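Local coordinates for DUF5624 domain-containing protein (Legionella pneumophila subsp. pneumophila, PDB 4JX2) that is of unknown function but is probably a secreted protein of an uncharacterised family, built from many helices around a small mixed beta sheet, at residues I80-S85 with Q100-A105; Q165-A170 with M239-S244; I260-G265 with N277-F282. One frame throughout, in Å; residues are numbered along the deposited sequence.

Interaction 1. Residues I80-S85 with Q100-A105; sequences ILFINS and QLMRTA
Residues 80-85 end the first strand of a three-stranded antiparallel meander, residues 100-105 leave its third strand, and the two chains come closest at Ser85 and Met102, with their CA atoms 5.6 Å apart. The middle strand 86-90 lies between the two strands. Ser85 sits at the turn from the first strand to the middle one, so its carbonyl can reach the residue just after the far strand. Met102 N donates to Ser85 O at 2.7 Å. The bond is straight at the hydrogen (164°), and the N-H comes in nearly along the C=O axis (168°). Around this bond the Ser85 side chain lies between two neighbours. Its CB meets Leu101 CD2 at 3.8 Å and Arg103 CG at 3.7 Å. Arg103 holds CG in the crowded position between its backbone N and carbonyl carbon, which lays the start of the chain along Ser85. Ser85 OG then lies at the edge of the guanidinium, in its plane. Beyond it, Arg103 NH2 is hydrogen-bonded to a triethylene glycol, probably from the crystallisation liquor. Deeper in, Phe82 offers its ring edge to Met102, a selenomethionine. Phe82 CE2 and Met102 CG are 4.1 Å apart, close to the ring plane. The Met102 chain bends at its second and third torsions, so its end turns away from Phe82 and packs on Leu242 of helix 223-247. Past the strand, Thr104 OG1 donates to Arg103 O at 2.7 Å, from above the carbonyl plane.

Interaction 2. Residues Q165-A170 with M239-S244; sequences QVNAPA and MDQLHS
An irregular loop between helices 162-165 and 175-197 packs here against one side of the long helix 223-247. The loop makes an inverse gamma turn centred on Asn167, with a weak bond from Ala168 N to Val166 O. The turn brings Asn167 up to the helix, where Asn167 O also accepts from the side chain of Gln237. Asn167 has CG anti to its backbone N (chi1 -172°), and its amide meets that of Gln241. The two amide planes stand 85° apart. Gln241 bends at its second torsion, which brings its end to the loop, beside Pro169 CD; the two side chains cross at about a right angle. One residue earlier on the helix, Asp240 points at the loop with CG anti to its backbone N. Its OD2 lies 4.0 Å from Pro169 CG and 3.8 Å from Ala170 CB. Val166 and Asn167 also pack on Tyr28 and Asn26 of the second subunit, so the loop touches both this helix and the second subunit. On the helix, Asp240 O accepts from both Ser244 N and Ser244 OG, the latter at 3.1 Å. A water also joins the segments. It accepts from Ala170 N at 3.1 Å and donates to Asp240 OD2 at 2.5 Å.

Interaction 3. Residues I260-G265 with N277-F282; sequences IRFVAG and NWLVPF
Leu279 CD1 sits over one face of the Phe262 ring, in a CH-pi contact 4.0 Å from the ring centroid and 28° off its normal. The methyl leans toward the root of the ring, 3.7 Å from Phe262 CG. Phe262 has CG anti to its backbone N (chi1 -175°), which turns a ring face to the helix. The two side chains cross at about a right angle. Ile260, two residues back on the same strand, fills the next place along. Its CD1 touches Val280 CG2 at 3.8 Å, and the chains again cross at about a right angle. Ile260 CD1 also lies 4.3 Å from Leu279 CB. The other branch, Ile260 CG2, meets Asn277 ND2 tip to tip at 3.8 Å. This is a van der Waals contact with a methyl; the polar ends of Asn277 have other partners. Asn277 ND2 donates to Gly271 O in the loop before it. Asn277 OD1 accepts from Leu279 N at 3.0 Å, on a lone pair in the carbonyl plane. That capping bond ties the side chain to the backbone at the entry to the helix. With both ends of its amide bonded, Asn277 is held in rotation. The contact is buried and joins the first strand and the helix of the beta-alpha-beta unit formed by strand 257-262, helix 279-286 and strand 296-298. Strand 79-84 lies beside strand 257-262 and adds Phe82 to the layer under Leu279. Behind the contact, Trp278 and Phe282 pack on Met239 of helix 223-247, and Trp278 also meets helix 386-398.

Interaction 3 is the core contact, wholly buried and mostly apolar. Interactions 1 and 2 are partly buried and more polar. Interaction 1 rests on a direct backbone bond, whereas interaction 2 is bridged by a water, with side-chain amides close together. Interactions 1 and 3 share the sheet, as strands 79-84 and 257-262 are neighbours in it. Phe82 O to Arg261 N, at 2.8 Å, is a probable hydrogen bond between them. Helix 223-247 joins all three. Its Gln241 packs on Gln100 of interaction 1 and its Leu242 on Phe282 of interaction 3, while the helix meets the loop of interaction 2. Interactions 2 and 3 also both touch the second subunit.

Interaction 1. Residues I80-S85 with Q100-A105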
# COMPACT_ATOMS: atom_id res chain seq x y z
N ILE A 80 -13.59 4.06 13.32
CA ILE A 80 -13.03 2.75 13.66
C ILE A 80 -11.61 2.76 13.13
O ILE A 80 -11.41 2.77 11.92
CB ILE A 80 -13.94 1.61 13.14
CG1 ILE A 80 -15.33 1.73 13.82
CG2 ILE A 80 -13.31 0.25 13.41
CD1 ILE A 80 -16.42 1.07 13.18
N LEU A 81 -10.61 2.88 14.05
CA LEU A 81 -9.19 3.06 13.73
C LEU A 81 -8.29 1.91 14.15
O LEU A 81 -8.01 1.74 15.34
CB LEU A 81 -8.64 4.36 14.38
CG LEU A 81 -9.44 5.66 14.28
CD1 LEU A 81 -8.92 6.66 15.25
CD2 LEU A 81 -9.36 6.24 12.90
N PHE A 82 -7.77 1.17 13.15
CA PHE A 82 -6.80 0.11 13.34
C PHE A 82 -5.46 0.73 13.09
O PHE A 82 -5.06 0.87 11.93
CB PHE A 82 -7.07 -1.08 12.41
CG PHE A 82 -8.36 -1.83 12.69
CD1 PHE A 82 -9.55 -1.47 12.06
CD2 PHE A 82 -8.38 -2.93 13.55
CE1 PHE A 82 -10.73 -2.18 12.30
CE2 PHE A 82 -9.56 -3.65 13.75
CZ PHE A 82 -10.73 -3.26 13.14
N ILE A 83 -4.83 1.23 14.16
CA ILE A 83 -3.56 1.94 14.04
C ILE A 83 -2.49 1.18 14.81
O ILE A 83 -2.59 1.03 16.03
CB ILE A 83 -3.71 3.43 14.48
CG1 ILE A 83 -4.71 4.15 13.52
CG2 ILE A 83 -2.32 4.14 14.52
CD1 ILE A 83 -5.08 5.53 13.86
N ASN A 84 -1.46 0.73 14.05
CA ASN A 84 -0.31 -0.06 14.50
C ASN A 84 -0.78 -1.44 14.94
O ASN A 84 -1.01 -2.27 14.06
CB ASN A 84 0.50 0.66 15.59
CG ASN A 84 1.36 1.77 15.05
OD1 ASN A 84 1.98 1.65 13.99
ND2 ASN A 84 1.44 2.88 15.78
N SER A 85 -0.99 -1.70 16.25
CA SER A 85 -1.48 -3.01 16.73
C SER A 85 -2.85 -2.88 17.42
O SER A 85 -3.50 -3.90 17.70
CB SER A 85 -0.47 -3.65 17.68
OG SER A 85 0.79 -3.83 17.06
N GLN A 100 -8.54 -1.66 21.99
CA GLN A 100 -8.17 -3.07 22.08
C GLN A 100 -6.97 -3.41 21.19
O GLN A 100 -6.97 -3.07 20.02
CB GLN A 100 -9.39 -3.94 21.69
CG GLN A 100 -9.17 -5.45 21.71
CD GLN A 100 -9.22 -6.09 23.07
OE1 GLN A 100 -9.73 -5.52 24.04
NE2 GLN A 100 -8.75 -7.32 23.15
N LEU A 101 -6.02 -4.18 21.72
CA LEU A 101 -4.88 -4.69 20.96
C LEU A 101 -5.30 -5.90 20.10
O LEU A 101 -5.83 -6.89 20.62
CB LEU A 101 -3.74 -5.05 21.91
CG LEU A 101 -2.85 -3.88 22.28
CD1 LEU A 101 -2.24 -4.08 23.62
CD2 LEU A 101 -1.79 -3.65 21.21
N MSE A 102 -5.06 -5.82 18.78
CA MSE A 102 -5.43 -6.86 17.81
C MSE A 102 -4.32 -7.93 17.66
O MSE A 102 -4.53 -8.98 17.03
CB MSE A 102 -5.81 -6.21 16.46
CG MSE A 102 -7.15 -5.51 16.50
SE MSE A 102 -8.64 -6.76 16.90
CE MSE A 102 -8.66 -6.80 18.77
N ARG A 103 -3.16 -7.64 18.25
CA ARG A 103 -1.93 -8.45 18.32
C ARG A 103 -1.10 -7.90 19.46
O ARG A 103 -1.20 -6.71 19.77
CB ARG A 103 -1.13 -8.48 16.99
CG ARG A 103 -0.78 -7.11 16.41
CD ARG A 103 0.21 -7.19 15.27
NE ARG A 103 1.59 -7.25 15.76
CZ ARG A 103 2.38 -8.31 15.60
NH1 ARG A 103 1.95 -9.39 14.95
NH2 ARG A 103 3.61 -8.29 16.08
N THR A 104 -0.31 -8.76 20.11
CA THR A 104 0.61 -8.44 21.22
C THR A 104 -0.15 -7.92 22.47
O THR A 104 0.39 -7.10 23.23
CB THR A 104 1.76 -7.46 20.78
OG1 THR A 104 1.26 -6.12 20.59
CG2 THR A 104 2.54 -7.96 19.55
N ALA A 105 -1.38 -8.43 22.70
CA ALA A 105 -2.14 -8.09 23.91
C ALA A 105 -1.44 -8.76 25.10
O ALA A 105 -1.21 -9.97 25.05
CB ALA A 105 -3.58 -8.55 23.80

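Interaction 2. Residues Q165-A170 with M239-S244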
# COMPACT_ATOMS: atom_id res chain seq x y z
N GLN A 165 -5.54 -20.30 33.50
CA GLN A 165 -5.52 -18.96 34.06
C GLN A 165 -5.74 -17.85 33.04
O GLN A 165 -6.32 -16.81 33.39
CB GLN A 165 -4.18 -18.71 34.75
CG GLN A 165 -4.02 -19.29 36.13
CD GLN A 165 -2.64 -18.96 36.68
OE1 GLN A 165 -1.89 -19.85 37.09
NE2 GLN A 165 -2.27 -17.68 36.74
N VAL A 166 -5.21 -18.02 31.83
CA VAL A 166 -5.36 -17.05 30.74
C VAL A 166 -6.87 -16.85 30.44
O VAL A 166 -7.63 -17.82 30.45
CB VAL A 166 -4.55 -17.49 29.47
CG1 VAL A 166 -5.09 -18.80 28.86
CG2 VAL A 166 -4.46 -16.39 28.43
N ASN A 167 -7.29 -15.59 30.22
CA ASN A 167 -8.66 -15.30 29.83
C ASN A 167 -8.80 -15.56 28.33
O ASN A 167 -8.56 -14.66 27.51
CB ASN A 167 -9.08 -13.86 30.18
CG ASN A 167 -10.55 -13.63 29.94
OD1 ASN A 167 -10.96 -13.00 28.96
ND2 ASN A 167 -11.39 -14.26 30.76
N ALA A 168 -9.11 -16.83 27.98
CA ALA A 168 -9.29 -17.27 26.58
C ALA A 168 -10.53 -18.17 26.50
O ALA A 168 -10.40 -19.36 26.22
CB ALA A 168 -8.04 -17.99 26.09
N PRO A 169 -11.75 -17.61 26.73
CA PRO A 169 -12.97 -18.47 26.74
C PRO A 169 -13.22 -19.26 25.45
O PRO A 169 -13.70 -20.38 25.56
CB PRO A 169 -14.11 -17.52 27.05
CG PRO A 169 -13.54 -16.13 26.94
CD PRO A 169 -12.07 -16.22 27.10
N ALA A 170 -12.81 -18.76 24.28
CA ALA A 170 -12.94 -19.44 22.98
C ALA A 170 -12.15 -20.78 22.89
O ALA A 170 -12.45 -21.64 22.04
CB ALA A 170 -12.47 -18.50 21.88
N MSE A 239 -9.81 -12.35 17.69
CA MSE A 239 -11.12 -11.99 17.15
C MSE A 239 -12.23 -12.15 18.20
O MSE A 239 -13.14 -11.31 18.24
CB MSE A 239 -11.43 -12.82 15.91
CG MSE A 239 -10.54 -12.48 14.71
SE MSE A 239 -10.98 -13.56 13.16
CE MSE A 239 -9.26 -13.63 12.26
N ASP A 240 -12.17 -13.19 19.06
CA ASP A 240 -13.16 -13.41 20.09
C ASP A 240 -13.11 -12.29 21.14
O ASP A 240 -14.17 -11.82 21.58
CB ASP A 240 -12.98 -14.77 20.78
CG ASP A 240 -14.00 -15.03 21.86
OD1 ASP A 240 -15.19 -15.11 21.53
OD2 ASP A 240 -13.62 -15.10 23.05
N GLN A 241 -11.89 -11.87 21.55
CA GLN A 241 -11.73 -10.80 22.54
C GLN A 241 -12.33 -9.48 22.03
O GLN A 241 -13.02 -8.78 22.80
CB GLN A 241 -10.27 -10.63 22.92
CG GLN A 241 -9.76 -11.72 23.87
CD GLN A 241 -10.41 -11.75 25.22
OE1 GLN A 241 -10.84 -12.80 25.68
NE2 GLN A 241 -10.47 -10.62 25.91
N LEU A 242 -12.12 -9.17 20.75
CA LEU A 242 -12.69 -7.98 20.16
C LEU A 242 -14.22 -8.08 20.05
O LEU A 242 -14.92 -7.11 20.36
CB LEU A 242 -12.10 -7.68 18.78
CG LEU A 242 -12.52 -6.29 18.30
CD1 LEU A 242 -12.00 -5.20 19.24
CD2 LEU A 242 -12.13 -6.05 16.89
N HIS A 243 -14.74 -9.23 19.56
CA HIS A 243 -16.17 -9.38 19.42
C HIS A 243 -16.84 -9.18 20.80
O HIS A 243 -17.83 -8.45 20.87
CB HIS A 243 -16.53 -10.74 18.80
CG HIS A 243 -18.00 -10.99 18.78
ND1 HIS A 243 -18.63 -11.66 19.82
CD2 HIS A 243 -18.93 -10.60 17.88
CE1 HIS A 243 -19.91 -11.69 19.50
NE2 HIS A 243 -20.14 -11.06 18.34
N SER A 244 -16.29 -9.76 21.88
CA SER A 244 -16.85 -9.62 23.22
C SER A 244 -16.96 -8.13 23.63
O SER A 244 -18.00 -7.71 24.16
CB SER A 244 -16.02 -10.39 24.25
OG SER A 244 -16.01 -11.80 24.04
O HOH W 1 -11.44 -16.02 23.94

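Interaction 3. Residues I260-G265 with N277-F282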
# COMPACT_ATOMS: atom_id res chain seq x y z
N ILE A 260 -7.61 1.74 8.27
CA ILE A 260 -6.67 0.66 8.54
C ILE A 260 -5.24 1.15 8.23
O ILE A 260 -4.92 1.44 7.09
CB ILE A 260 -7.02 -0.65 7.78
CG1 ILE A 260 -8.43 -1.18 8.22
CG2 ILE A 260 -5.92 -1.70 7.98
CD1 ILE A 260 -9.04 -2.25 7.37
N ARG A 261 -4.43 1.26 9.29
CA ARG A 261 -3.00 1.61 9.28
C ARG A 261 -2.34 0.62 10.26
O ARG A 261 -1.61 0.98 11.18
CB ARG A 261 -2.79 3.09 9.66
CG ARG A 261 -1.37 3.59 9.46
CD ARG A 261 -0.94 4.38 10.68
NE ARG A 261 0.44 4.84 10.62
CZ ARG A 261 1.47 4.18 11.13
NH1 ARG A 261 1.29 3.01 11.73
NH2 ARG A 261 2.70 4.68 11.04
N PHE A 262 -2.68 -0.66 10.07
CA PHE A 262 -2.24 -1.78 10.88
C PHE A 262 -0.88 -2.33 10.43
O PHE A 262 -0.69 -2.66 9.25
CB PHE A 262 -3.30 -2.87 10.83
CG PHE A 262 -3.02 -4.05 11.73
CD1 PHE A 262 -3.45 -4.05 13.05
CD2 PHE A 262 -2.38 -5.18 11.23
CE1 PHE A 262 -3.24 -5.16 13.86
CE2 PHE A 262 -2.14 -6.28 12.05
CZ PHE A 262 -2.59 -6.27 13.35
N VAL A 263 0.05 -2.44 11.39
CA VAL A 263 1.42 -2.90 11.18
C VAL A 263 1.66 -4.17 11.98
O VAL A 263 1.60 -4.16 13.22
CB VAL A 263 2.49 -1.82 11.51
CG1 VAL A 263 3.83 -2.17 10.87
CG2 VAL A 263 2.04 -0.42 11.11
N ALA A 264 1.97 -5.27 11.25
CA ALA A 264 2.28 -6.58 11.83
C ALA A 264 3.78 -6.60 12.24
O ALA A 264 4.64 -7.10 11.50
CB ALA A 264 1.95 -7.69 10.84
N GLY A 265 4.06 -6.00 13.39
CA GLY A 265 5.40 -5.89 13.97
C GLY A 265 6.41 -5.23 13.06
O GLY A 265 6.26 -4.06 12.69
N ASN A 277 -5.09 -8.24 3.85
CA ASN A 277 -5.40 -7.83 5.21
C ASN A 277 -6.74 -8.40 5.64
O ASN A 277 -7.81 -7.90 5.24
CB ASN A 277 -5.37 -6.29 5.38
CG ASN A 277 -5.16 -5.87 6.83
OD1 ASN A 277 -5.81 -6.37 7.76
ND2 ASN A 277 -4.20 -5.02 7.07
N TRP A 278 -6.69 -9.42 6.52
CA TRP A 278 -7.88 -10.11 7.01
C TRP A 278 -8.74 -9.24 7.90
O TRP A 278 -9.85 -9.65 8.25
CB TRP A 278 -7.49 -11.41 7.72
CG TRP A 278 -6.56 -11.22 8.88
CD1 TRP A 278 -5.21 -11.37 8.87
CD2 TRP A 278 -6.91 -10.84 10.22
NE1 TRP A 278 -4.69 -11.07 10.11
CE2 TRP A 278 -5.72 -10.77 10.97
CE3 TRP A 278 -8.14 -10.57 10.87
CZ2 TRP A 278 -5.69 -10.40 12.32
CZ3 TRP A 278 -8.12 -10.23 12.22
CH2 TRP A 278 -6.92 -10.14 12.93
N LEU A 279 -8.25 -8.02 8.26
CA LEU A 279 -9.07 -7.10 9.07
C LEU A 279 -10.27 -6.63 8.28
O LEU A 279 -11.30 -6.33 8.86
CB LEU A 279 -8.29 -5.88 9.58
CG LEU A 279 -7.26 -6.09 10.67
CD1 LEU A 279 -6.49 -4.84 10.90
CD2 LEU A 279 -7.90 -6.54 11.97
N VAL A 280 -10.12 -6.57 6.94
CA VAL A 280 -11.17 -6.11 6.03
C VAL A 280 -12.36 -7.10 6.10
O VAL A 280 -13.43 -6.66 6.56
CB VAL A 280 -10.65 -5.85 4.60
CG1 VAL A 280 -11.78 -5.40 3.68
CG2 VAL A 280 -9.53 -4.82 4.63
N PRO A 281 -12.24 -8.42 5.77
CA PRO A 281 -13.40 -9.31 5.94
C PRO A 281 -13.86 -9.43 7.41
O PRO A 281 -15.05 -9.54 7.66
CB PRO A 281 -12.90 -10.66 5.42
CG PRO A 281 -11.40 -10.60 5.54
CD PRO A 281 -11.08 -9.16 5.23
N PHE A 282 -12.92 -9.38 8.39
CA PHE A 282 -13.23 -9.44 9.82
C PHE A 282 -14.20 -8.28 10.22
O PHE A 282 -15.24 -8.54 10.85
CB PHE A 282 -11.94 -9.42 10.67
CG PHE A 282 -12.17 -9.30 12.16
CD1 PHE A 282 -12.96 -10.22 12.83
CD2 PHE A 282 -11.59 -8.27 12.88
CE1 PHE A 282 -13.20 -10.09 14.20
CE2 PHE A 282 -11.80 -8.16 14.26
CZ PHE A 282 -12.62 -9.06 14.90